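Local coordinates for protein aminoglycoside N(3)-acetyltransferase (Streptomyces griseus, PDB 7LAP) that probably transfers an acetyl group from acetyl-CoA to the 3-amino group of aminoglycoside antibiotics, a modification that confers resistance, at residues W81-P85 / H104-D108; R135-V139 / Y207-I211. All blocks are in the same frame, centred on the assembly; numbering follows the deposited sequence.

In the fold
Strand 204-213 serves here as a common wall: Pro-210 meets the loop of contact 1, and Tyr-207, Gln-209 and Ile-211 meet that of contact 2. Contact 1 closes first along the chain, joining the loop after strand 74-78 to the one after helix 94-103; contact 2 follows in series, setting the loop between strands 132-133 and 141-145 against strand 204-213. The centres of contacts 1 and 2 lie about 8 Å apart, and the contacts touch. Phe-107 N probably hydrogen-bonds to Pro-210 O (2.9 Å), and Trp-81 CB packs on Pro-137 O (3.1 Å). Loops from the seven-stranded mixed sheet are thereby gathered against the small hairpin, all within the antibiotic N-acetyltransferase family region.

Contact 1. Residues W81-P85 / H104-D108; sequences WNDAP and HPAFD
Aromatic packing can dominate the contact between two irregular loops, as between residues 81-85 and 104-108. Neither is helix or strand: Trp-81 to Ala-84 form a type I beta turn, Pro-85 continues extended, and His-104, just past the end of helix 94-103, starts a run through Phe-107 with phi near -60° and psi of 120° to 155°. The CA atoms of Ala-84 and Phe-107 lie 7.5 Å apart, those of Pro-85 and His-104 7.2 Å.

Trp-81, His-104 and Phe-107, all with chi1 t, form an aromatic cluster. Phe-107 turns its ring edge to the indole face (five-membered ring to Phe-107 centroid 5.3 Å, planes at 64°; Trp-81 CD2 to Phe-107 CD1 3.7 Å), and its CB makes a CH-pi contact 3.9 Å from the centroid of the six-membered ring. The indole tip enters the bend of the second loop, where Trp-81 CH2 comes within 3.4 Å of Pro-105 O and 3.8 Å of His-104 NE2. A second CH-pi contact sets Pro-85 CD 3.6 Å from the His-104 ring centroid.

The sole hydrogen bond between the segments is weak: His-104 NE2 donates to Asp-83 O at 2.8 Å, with an N-H...O angle of 125°. The Asp-83 side chain leads away from the second loop, while His-104 O accepts from Arg-217.

Ring and CH-pi contacts, with one weak hydrogen bond, thus join the loops within the chain, while the Asp-83 carboxylate forms a salt bridge with Arg-120 of the second subunit, across the dimer interface.

Contact 2. Residues R135-V139 / Y207-I211; sequences RHPDV and YEQPI
Here a loop packs against a beta strand, a buried contact joined mainly through side chains, with one bridging water. Residues 135-139 connect strands 132-133 and 141-145 of the mixed sheet; residues 207-211 belong to strand 204-213, whose backbone pairs with strand 216-225.

The strand is extended, so alternate residues Tyr-207, Gln-209 and Ile-211 direct their CA-to-CB bonds toward the loop. Pro-137 faces Gln-209, their CA atoms 6.9 Å apart. From His-136 (psi 134°) the loop bends through Pro-137 (-76/-22) and Asp-138 (-100/-38), letting His-136 ND1 (chi1 t) accept from Asp-138 N at 3.1 Å and, weakly, from Val-139 N at 3.3 Å. His-136 NE2 is hydrogen-bonded to Trp-157 O, so both ring nitrogens hold loop backbone.

The apolar contact is Pro-137 CG to Ile-211 CG2, 3.7 Å; separately, Pro-137 CB makes a close van der Waals approach to the amide oxygen Gln-209 OE1, 3.1 Å. The polar side is built on Asp-138 (chi1 t), whose OD1 accepts from Gln-209 NE2 at 3.3 Å with an angle of 161°. Water 1 donates to Asp-138 OD2 (2.8 Å) and lies 2.5 Å from Tyr-207 OH, bridging the two side chains; OD2 is also hydrogen-bonded to Tyr-87 OH. Tyr-207 (chi1 p) brings OH within 3.2 Å of Asp-138 CB and 3.3 Å of His-136 CE1, and its ring stacks with Tyr-87.

In this protein, then, a connecting loop of the mixed sheet docks on the beta hairpin 204-213/216-225, met by alternate residues of its first strand.

Contact 1. Residues W81-P85 / H104-D108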
loop_
_atom_site.group_PDB
_atom_site.type_symbol
_atom_site.label_atom_id
_atom_site.label_comp_id
_atom_site.label_asym_id
_atom_site.label_seq_id
_atom_site.Cartn_x
_atom_site.Cartn_y
_atom_site.Cartn_z
ATOM N N TRP B 81 5.288 -4.431 10.493
ATOM C CA TRP B 81 5.073 -2.982 10.599
ATOM C C TRP B 81 6.146 -2.257 9.793
ATOM O O TRP B 81 7.320 -2.270 10.183
ATOM C CB TRP B 81 5.118 -2.537 12.054
ATOM C CG TRP B 81 4.858 -1.093 12.306
ATOM C CD1 TRP B 81 4.292 -0.175 11.432
ATOM C CD2 TRP B 81 5.180 -0.370 13.498
ATOM N NE1 TRP B 81 4.259 1.065 12.019
ATOM C CE2 TRP B 81 4.786 0.973 13.291
ATOM C CE3 TRP B 81 5.727 -0.735 14.742
ATOM C CZ2 TRP B 81 4.923 1.956 14.283
ATOM C CZ3 TRP B 81 5.891 0.256 15.721
ATOM C CH2 TRP B 81 5.489 1.582 15.485
ATOM N N ASN B 82 5.749 -1.632 8.670
ATOM C CA ASN B 82 6.733 -1.014 7.781
ATOM C C ASN B 82 7.470 0.133 8.442
ATOM O O ASN B 82 8.645 0.362 8.156
ATOM C CB ASN B 82 6.088 -0.487 6.501
ATOM C CG ASN B 82 7.111 -0.235 5.422
ATOM O OD1 ASN B 82 7.658 -1.177 4.852
ATOM N ND2 ASN B 82 7.424 1.032 5.175
ATOM N N ASP B 83 6.799 0.887 9.295
ATOM C CA ASP B 83 7.380 2.122 9.817
ATOM C C ASP B 83 7.739 2.011 11.295
ATOM O O ASP B 83 7.677 3.000 12.027
ATOM C CB ASP B 83 6.405 3.262 9.556
ATOM C CG ASP B 83 6.084 3.360 8.071
ATOM O OD1 ASP B 83 7.038 3.552 7.323
ATOM O OD2 ASP B 83 4.930 3.134 7.649
ATOM N N ALA B 84 8.117 0.811 11.739
ATOM C CA ALA B 84 8.607 0.628 13.102
ATOM C C ALA B 84 9.934 1.353 13.278
ATOM O O ALA B 84 10.677 1.518 12.319
ATOM C CB ALA B 84 8.799 -0.856 13.390
ATOM N N PRO B 85 10.258 1.807 14.490
ATOM C CA PRO B 85 11.607 2.290 14.738
ATOM C C PRO B 85 12.594 1.158 14.525
ATOM O O PRO B 85 12.283 -0.004 14.820
ATOM C CB PRO B 85 11.571 2.741 16.212
ATOM C CG PRO B 85 10.518 1.894 16.831
ATOM C CD PRO B 85 9.460 1.752 15.735
ATOM N N HIS B 104 8.065 8.939 18.053
ATOM C CA HIS B 104 7.657 7.849 17.172
ATOM C C HIS B 104 6.285 7.314 17.579
ATOM O O HIS B 104 6.112 6.878 18.720
ATOM C CB HIS B 104 8.675 6.722 17.165
ATOM C CG HIS B 104 8.522 5.798 15.996
ATOM N ND1 HIS B 104 9.368 5.824 14.916
ATOM C CD2 HIS B 104 7.596 4.845 15.727
ATOM C CE1 HIS B 104 8.997 4.901 14.043
ATOM N NE2 HIS B 104 7.918 4.300 14.510
ATOM N N PRO B 105 5.298 7.321 16.690
ATOM C CA PRO B 105 3.958 6.885 17.088
ATOM C C PRO B 105 3.907 5.397 17.427
ATOM O O PRO B 105 4.729 4.596 16.976
ATOM C CB PRO B 105 3.102 7.201 15.856
ATOM C CG PRO B 105 4.101 7.138 14.688
ATOM C CD PRO B 105 5.397 7.640 15.254
ATOM N N ALA B 106 2.926 5.044 18.253
ATOM C CA ALA B 106 2.693 3.656 18.617
ATOM C C ALA B 106 2.213 2.846 17.420
ATOM O O ALA B 106 1.461 3.343 16.570
ATOM C CB ALA B 106 1.625 3.562 19.705
ATOM N N PHE B 107 2.591 1.564 17.406
ATOM C CA PHE B 107 1.936 0.612 16.518
ATOM C C PHE B 107 0.422 0.672 16.698
ATOM O O PHE B 107 -0.087 0.804 17.816
ATOM C CB PHE B 107 2.460 -0.805 16.776
ATOM C CG PHE B 107 1.785 -1.866 15.932
ATOM C CD1 PHE B 107 2.093 -2.010 14.572
ATOM C CD2 PHE B 107 0.835 -2.712 16.484
ATOM C CE1 PHE B 107 1.482 -3.008 13.798
ATOM C CE2 PHE B 107 0.214 -3.698 15.706
ATOM C CZ PHE B 107 0.522 -3.843 14.371
ATOM N N ASP B 108 -0.296 0.622 15.579
ATOM C CA ASP B 108 -1.759 0.613 15.562
ATOM C C ASP B 108 -2.260 -0.465 14.600
ATOM O O ASP B 108 -2.102 -0.312 13.371
ATOM C CB ASP B 108 -2.299 1.983 15.156
ATOM C CG ASP B 108 -3.816 2.049 15.205
ATOM O OD1 ASP B 108 -4.439 1.015 15.525
ATOM O OD2 ASP B 108 -4.396 3.135 14.968
#

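Contact 2. Residues R135-V139 / Y207-I211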
loop_
_atom_site.group_PDB
_atom_site.type_symbol
_atom_site.label_atom_id
_atom_site.label_comp_id
_atom_site.label_asym_id
_atom_site.label_seq_id
_atom_site.Cartn_x
_atom_site.Cartn_y
_atom_site.Cartn_z
ATOM N N ARG B 135 -1.747 -8.110 17.463
ATOM C CA ARG B 135 -1.374 -6.887 18.155
ATOM C C ARG B 135 0.123 -6.653 18.179
ATOM O O ARG B 135 0.565 -5.593 18.650
ATOM C CB ARG B 135 -1.928 -6.921 19.589
ATOM C CG ARG B 135 -1.279 -7.987 20.432
ATOM C CD ARG B 135 -1.866 -8.102 21.864
ATOM N NE ARG B 135 -1.048 -9.000 22.672
ATOM C CZ ARG B 135 -1.125 -9.130 23.999
ATOM N NH1 ARG B 135 -2.008 -8.418 24.703
ATOM N NH2 ARG B 135 -0.304 -9.971 24.623
ATOM N N HIS B 136 0.922 -7.594 17.679
ATOM C CA HIS B 136 2.360 -7.471 17.873
ATOM C C HIS B 136 2.935 -6.388 16.964
ATOM O O HIS B 136 2.631 -6.376 15.776
ATOM C CB HIS B 136 3.071 -8.791 17.585
ATOM C CG HIS B 136 4.375 -8.902 18.301
ATOM N ND1 HIS B 136 5.536 -8.317 17.832
ATOM C CD2 HIS B 136 4.681 -9.446 19.500
ATOM C CE1 HIS B 136 6.507 -8.527 18.705
ATOM N NE2 HIS B 136 6.016 -9.218 19.721
ATOM N N PRO B 137 3.791 -5.494 17.483
ATOM C CA PRO B 137 4.329 -4.405 16.644
ATOM C C PRO B 137 5.403 -4.837 15.695
ATOM O O PRO B 137 5.651 -4.129 14.715
ATOM C CB PRO B 137 4.930 -3.428 17.665
ATOM C CG PRO B 137 5.296 -4.330 18.869
ATOM C CD PRO B 137 4.160 -5.347 18.908
ATOM N N ASP B 138 6.081 -5.943 15.960
ATOM C CA ASP B 138 7.139 -6.369 15.070
ATOM C C ASP B 138 6.725 -7.468 14.097
ATOM O O ASP B 138 7.156 -7.447 12.939
ATOM C CB ASP B 138 8.341 -6.836 15.880
ATOM C CG ASP B 138 9.563 -6.962 15.026
ATOM O OD1 ASP B 138 9.935 -5.959 14.392
ATOM O OD2 ASP B 138 10.150 -8.050 14.979
ATOM N N VAL B 139 5.907 -8.438 14.517
ATOM C CA VAL B 139 5.632 -9.589 13.662
ATOM C C VAL B 139 4.142 -9.903 13.629
ATOM O O VAL B 139 3.749 -11.077 13.625
ATOM C CB VAL B 139 6.447 -10.819 14.105
ATOM C CG1 VAL B 139 7.943 -10.592 13.801
ATOM C CG2 VAL B 139 6.215 -11.132 15.609
ATOM N N TYR B 207 14.659 -5.671 21.577
ATOM C CA TYR B 207 14.431 -4.372 20.961
ATOM C C TYR B 207 13.281 -3.712 21.703
ATOM O O TYR B 207 12.597 -4.338 22.519
ATOM C CB TYR B 207 14.153 -4.500 19.447
ATOM C CG TYR B 207 12.995 -5.411 19.167
ATOM C CD1 TYR B 207 13.184 -6.782 19.024
ATOM C CD2 TYR B 207 11.696 -4.909 19.097
ATOM C CE1 TYR B 207 12.109 -7.626 18.796
ATOM C CE2 TYR B 207 10.624 -5.737 18.868
ATOM C CZ TYR B 207 10.836 -7.088 18.714
ATOM O OH TYR B 207 9.762 -7.899 18.510
ATOM N N GLU B 208 13.080 -2.437 21.445
ATOM C CA GLU B 208 11.947 -1.744 22.027
ATOM C C GLU B 208 11.087 -1.193 20.910
ATOM O O GLU B 208 11.580 -0.889 19.832
ATOM C CB GLU B 208 12.392 -0.628 22.945
ATOM C CG GLU B 208 13.430 -1.096 23.918
ATOM C CD GLU B 208 14.106 0.050 24.605
ATOM O OE1 GLU B 208 13.391 0.845 25.247
ATOM O OE2 GLU B 208 15.343 0.164 24.488
ATOM N N GLN B 209 9.790 -1.096 21.164
ATOM C CA GLN B 209 8.900 -0.550 20.156
ATOM C C GLN B 209 7.714 0.051 20.881
ATOM O O GLN B 209 7.323 -0.447 21.945
ATOM C CB GLN B 209 8.458 -1.621 19.148
ATOM C CG GLN B 209 9.377 -1.677 17.901
ATOM C CD GLN B 209 9.054 -2.828 16.997
ATOM O OE1 GLN B 209 7.985 -3.420 17.099
ATOM N NE2 GLN B 209 9.962 -3.149 16.090
ATOM N N PRO B 210 7.160 1.145 20.367
ATOM C CA PRO B 210 6.026 1.786 21.034
ATOM C C PRO B 210 4.729 1.071 20.681
ATOM O O PRO B 210 4.430 0.827 19.505
ATOM C CB PRO B 210 6.052 3.214 20.481
ATOM C CG PRO B 210 6.685 3.070 19.137
ATOM C CD PRO B 210 7.658 1.927 19.216
ATOM N N ILE B 211 3.961 0.734 21.719
ATOM C CA ILE B 211 2.618 0.204 21.571
ATOM C C ILE B 211 1.640 1.089 22.350
ATOM O O ILE B 211 2.018 2.013 23.071
ATOM C CB ILE B 211 2.513 -1.272 22.017
ATOM C CG1 ILE B 211 2.938 -1.432 23.472
ATOM C CG2 ILE B 211 3.387 -2.153 21.134
ATOM C CD1 ILE B 211 2.231 -2.565 24.222
HETATM O O HOH W 1 9.870 -9.927 16.970
#